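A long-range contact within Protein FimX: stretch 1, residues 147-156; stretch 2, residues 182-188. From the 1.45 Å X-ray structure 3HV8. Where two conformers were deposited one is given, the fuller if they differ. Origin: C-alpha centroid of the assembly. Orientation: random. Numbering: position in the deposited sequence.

Stretch 1 (147-156) DATSYLKQAK
Stretch 2, residues 182-188: NALKHLT

Packing without hydrogen bonds is well illustrated by this contact in FimX, where a kinked helical segment meets a turn whose touching residues lie at least 30 positions away in sequence and some 351 Å² of surface is buried, both sides summed. No direct hydrogen bond crosses the interface; shape and apolar character do most of the work.

Stretch 1 opens in helix, and Ala148 directs its CB toward the partner, 3.9 Å from Leu187 CD1. The small methyl gives the leucine an apolar surface to rest on. Tyr151 breaks the helix (phi/psi -125/52): its N still bonds to Asp147 O at 2.9 Å, yet it also serves as the N-cap residue of the helix that follows.

Leu152 (chi1 t, chi2 p) comes next and points its CA-to-CB bond toward stretch 2. Its CD2 sits over one face of the His186 ring, 3.9 Å from the centroid and 15° off the normal, a CH-pi contact, while its CD1 lies 4.1 Å from Leu187 CD2. The branched side chain thus touches both neighbours. Residues 182-185 have helical phi/psi, and His186 (chi1 m, chi2 -82°) closes the turn, its N bonding to Ala183 O at 3.1 Å.

The CA-to-CB bonds of Lys153 and Gln154 point away. Ala155 offers a short CB sideways, 3.6 Å from Leu187 CD2. Buried Leu187 (chi1 m, chi2 t, phi/psi -110/158) also starts sideways, but its end reaches in, bringing CD2 to 3.3 Å from Lys156 N. That amide is already satisfied by Leu152 O at 2.8 Å, so the methyl packs against a helix backbone whose polar group is paired.

Lys156 sets the register, its CA 4.8 Å from Leu187 CA. Its all-t chain runs past the turn, with CG 3.4 Å from His186 O, and the terminal NZ of this exposed residue joins a water bridge: NZ donates to the water at 2.8 Å, and His186 ND1 lies 2.6 Å from the same water oxygen.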

# COMPACT_ATOMS: atom_id res chain seq x y z
N ASP A 147 -9.74 3.11 7.18
CA ASP A 147 -9.57 4.56 7.04
C ASP A 147 -10.39 5.17 5.91
O ASP A 147 -10.93 6.28 6.03
CB ASP A 147 -8.09 4.92 6.87
CG ASP A 147 -7.33 4.77 8.15
OD1 ASP A 147 -6.09 4.72 8.11
OD2 ASP A 147 -8.00 4.69 9.20
N ALA A 148 -10.51 4.45 4.79
CA ALA A 148 -11.30 4.94 3.67
C ALA A 148 -12.74 5.15 4.10
O ALA A 148 -13.40 6.09 3.66
CB ALA A 148 -11.27 3.93 2.54
N THR A 149 -13.21 4.25 4.96
CA THR A 149 -14.58 4.24 5.43
C THR A 149 -14.79 5.28 6.55
O THR A 149 -15.79 6.00 6.57
CB THR A 149 -14.91 2.82 5.91
OG1 THR A 149 -14.54 1.89 4.87
CG2 THR A 149 -16.39 2.68 6.19
N SER A 150 -13.82 5.39 7.45
CA SER A 150 -13.90 6.34 8.56
C SER A 150 -13.83 7.78 8.11
O SER A 150 -14.41 8.67 8.74
CB SER A 150 -12.73 6.12 9.52
OG SER A 150 -12.79 4.87 10.18
N TYR A 151 -13.07 8.03 7.04
CA TYR A 151 -12.80 9.39 6.58
C TYR A 151 -13.20 9.49 5.11
O TYR A 151 -12.41 9.91 4.26
CB TYR A 151 -11.30 9.71 6.75
CG TYR A 151 -10.84 9.52 8.17
CD1 TYR A 151 -11.12 10.48 9.14
CD2 TYR A 151 -10.16 8.37 8.55
CE1 TYR A 151 -10.71 10.29 10.46
CE2 TYR A 151 -9.75 8.17 9.87
CZ TYR A 151 -10.04 9.14 10.81
OH TYR A 151 -9.66 8.92 12.12
N LEU A 152 -14.43 9.08 4.82
CA LEU A 152 -14.87 8.92 3.44
C LEU A 152 -14.79 10.22 2.64
O LEU A 152 -14.27 10.22 1.53
CB LEU A 152 -16.28 8.35 3.41
CG LEU A 152 -16.80 7.98 2.03
CD1 LEU A 152 -16.05 6.77 1.50
CD2 LEU A 152 -18.30 7.69 2.11
N LYS A 153 -15.28 11.32 3.19
CA LYS A 153 -15.22 12.59 2.47
C LYS A 153 -13.78 12.99 2.16
O LYS A 153 -13.45 13.40 1.04
CB LYS A 153 -15.96 13.69 3.22
CG LYS A 153 -17.47 13.55 3.11
CD LYS A 153 -18.23 14.75 3.67
CE LYS A 153 -19.71 14.42 3.82
NZ LYS A 153 -20.56 15.63 4.02
N GLN A 154 -12.88 12.83 3.13
CA GLN A 154 -11.48 13.18 2.91
C GLN A 154 -10.79 12.24 1.93
O GLN A 154 -9.96 12.68 1.13
CB GLN A 154 -10.73 13.18 4.23
CG GLN A 154 -11.30 14.18 5.20
CD GLN A 154 -12.23 13.54 6.23
OE1 GLN A 154 -13.11 12.73 5.90
NE2 GLN A 154 -12.03 13.91 7.48
N ALA A 155 -11.15 10.96 1.96
CA ALA A 155 -10.57 10.00 1.04
C ALA A 155 -11.06 10.27 -0.39
O ALA A 155 -10.30 10.13 -1.36
CB ALA A 155 -10.91 8.57 1.48
N LYS A 156 -12.34 10.66 -0.51
CA LYS A 156 -12.88 11.07 -1.80
C LYS A 156 -12.08 12.24 -2.37
O LYS A 156 -11.63 12.23 -3.51
CB LYS A 156 -14.34 11.45 -1.65
CG LYS A 156 -14.94 12.09 -2.89
CD LYS A 156 -16.43 12.36 -2.71
CE LYS A 156 -17.01 13.03 -3.94
NZ LYS A 156 -18.50 13.03 -3.93
N ASN A 182 -19.57 -0.46 -1.07
CA ASN A 182 -20.18 0.87 -1.02
C ASN A 182 -19.13 1.97 -1.09
O ASN A 182 -19.30 2.99 -1.74
CB ASN A 182 -21.00 1.05 0.26
CG ASN A 182 -22.32 0.30 0.23
OD1 ASN A 182 -23.05 0.27 1.22
ND2 ASN A 182 -22.64 -0.30 -0.91
N ALA A 183 -18.02 1.75 -0.39
CA ALA A 183 -16.97 2.76 -0.36
C ALA A 183 -16.48 3.11 -1.76
O ALA A 183 -16.15 4.27 -2.02
CB ALA A 183 -15.82 2.28 0.51
N LEU A 184 -16.45 2.12 -2.64
CA LEU A 184 -15.93 2.31 -4.00
C LEU A 184 -16.80 3.23 -4.87
O LEU A 184 -16.35 3.73 -5.89
CB LEU A 184 -15.73 0.95 -4.68
CG LEU A 184 -14.93 -0.04 -3.82
CD1 LEU A 184 -14.64 -1.31 -4.60
CD2 LEU A 184 -13.64 0.59 -3.31
N LYS A 185 -18.04 3.47 -4.43
CA LYS A 185 -18.93 4.41 -5.13
C LYS A 185 -18.44 5.86 -5.00
O LYS A 185 -18.90 6.76 -5.71
CB LYS A 185 -20.35 4.33 -4.57
CG LYS A 185 -21.02 2.97 -4.67
CD LYS A 185 -22.22 2.92 -3.72
CE LYS A 185 -22.99 1.62 -3.83
NZ LYS A 185 -24.24 1.66 -3.01
N HIS A 186 -17.48 6.07 -4.10
CA HIS A 186 -17.12 7.43 -3.70
C HIS A 186 -15.68 7.78 -4.01
O HIS A 186 -15.35 8.96 -4.08
CB HIS A 186 -17.33 7.59 -2.20
CG HIS A 186 -18.74 7.34 -1.77
ND1 HIS A 186 -19.72 8.31 -1.86
CD2 HIS A 186 -19.34 6.25 -1.24
CE1 HIS A 186 -20.86 7.81 -1.41
NE2 HIS A 186 -20.66 6.56 -1.04
N LEU A 187 -14.84 6.77 -4.20
CA LEU A 187 -13.40 6.95 -4.26
C LEU A 187 -12.87 6.73 -5.66
O LEU A 187 -13.51 6.06 -6.47
CB LEU A 187 -12.72 5.99 -3.29
CG LEU A 187 -13.26 6.08 -1.85
CD1 LEU A 187 -12.64 5.02 -0.95
CD2 LEU A 187 -13.05 7.48 -1.26
N THR A 188 -11.70 7.28 -5.94
CA THR A 188 -11.02 7.12 -7.22
C THR A 188 -9.86 6.16 -6.97
O THR A 188 -8.79 6.56 -6.48
CB THR A 188 -10.52 8.47 -7.75
OG1 THR A 188 -11.63 9.39 -7.77
CG2 THR A 188 -9.94 8.35 -9.12
O HOH W 1 -19.58 10.70 -2.94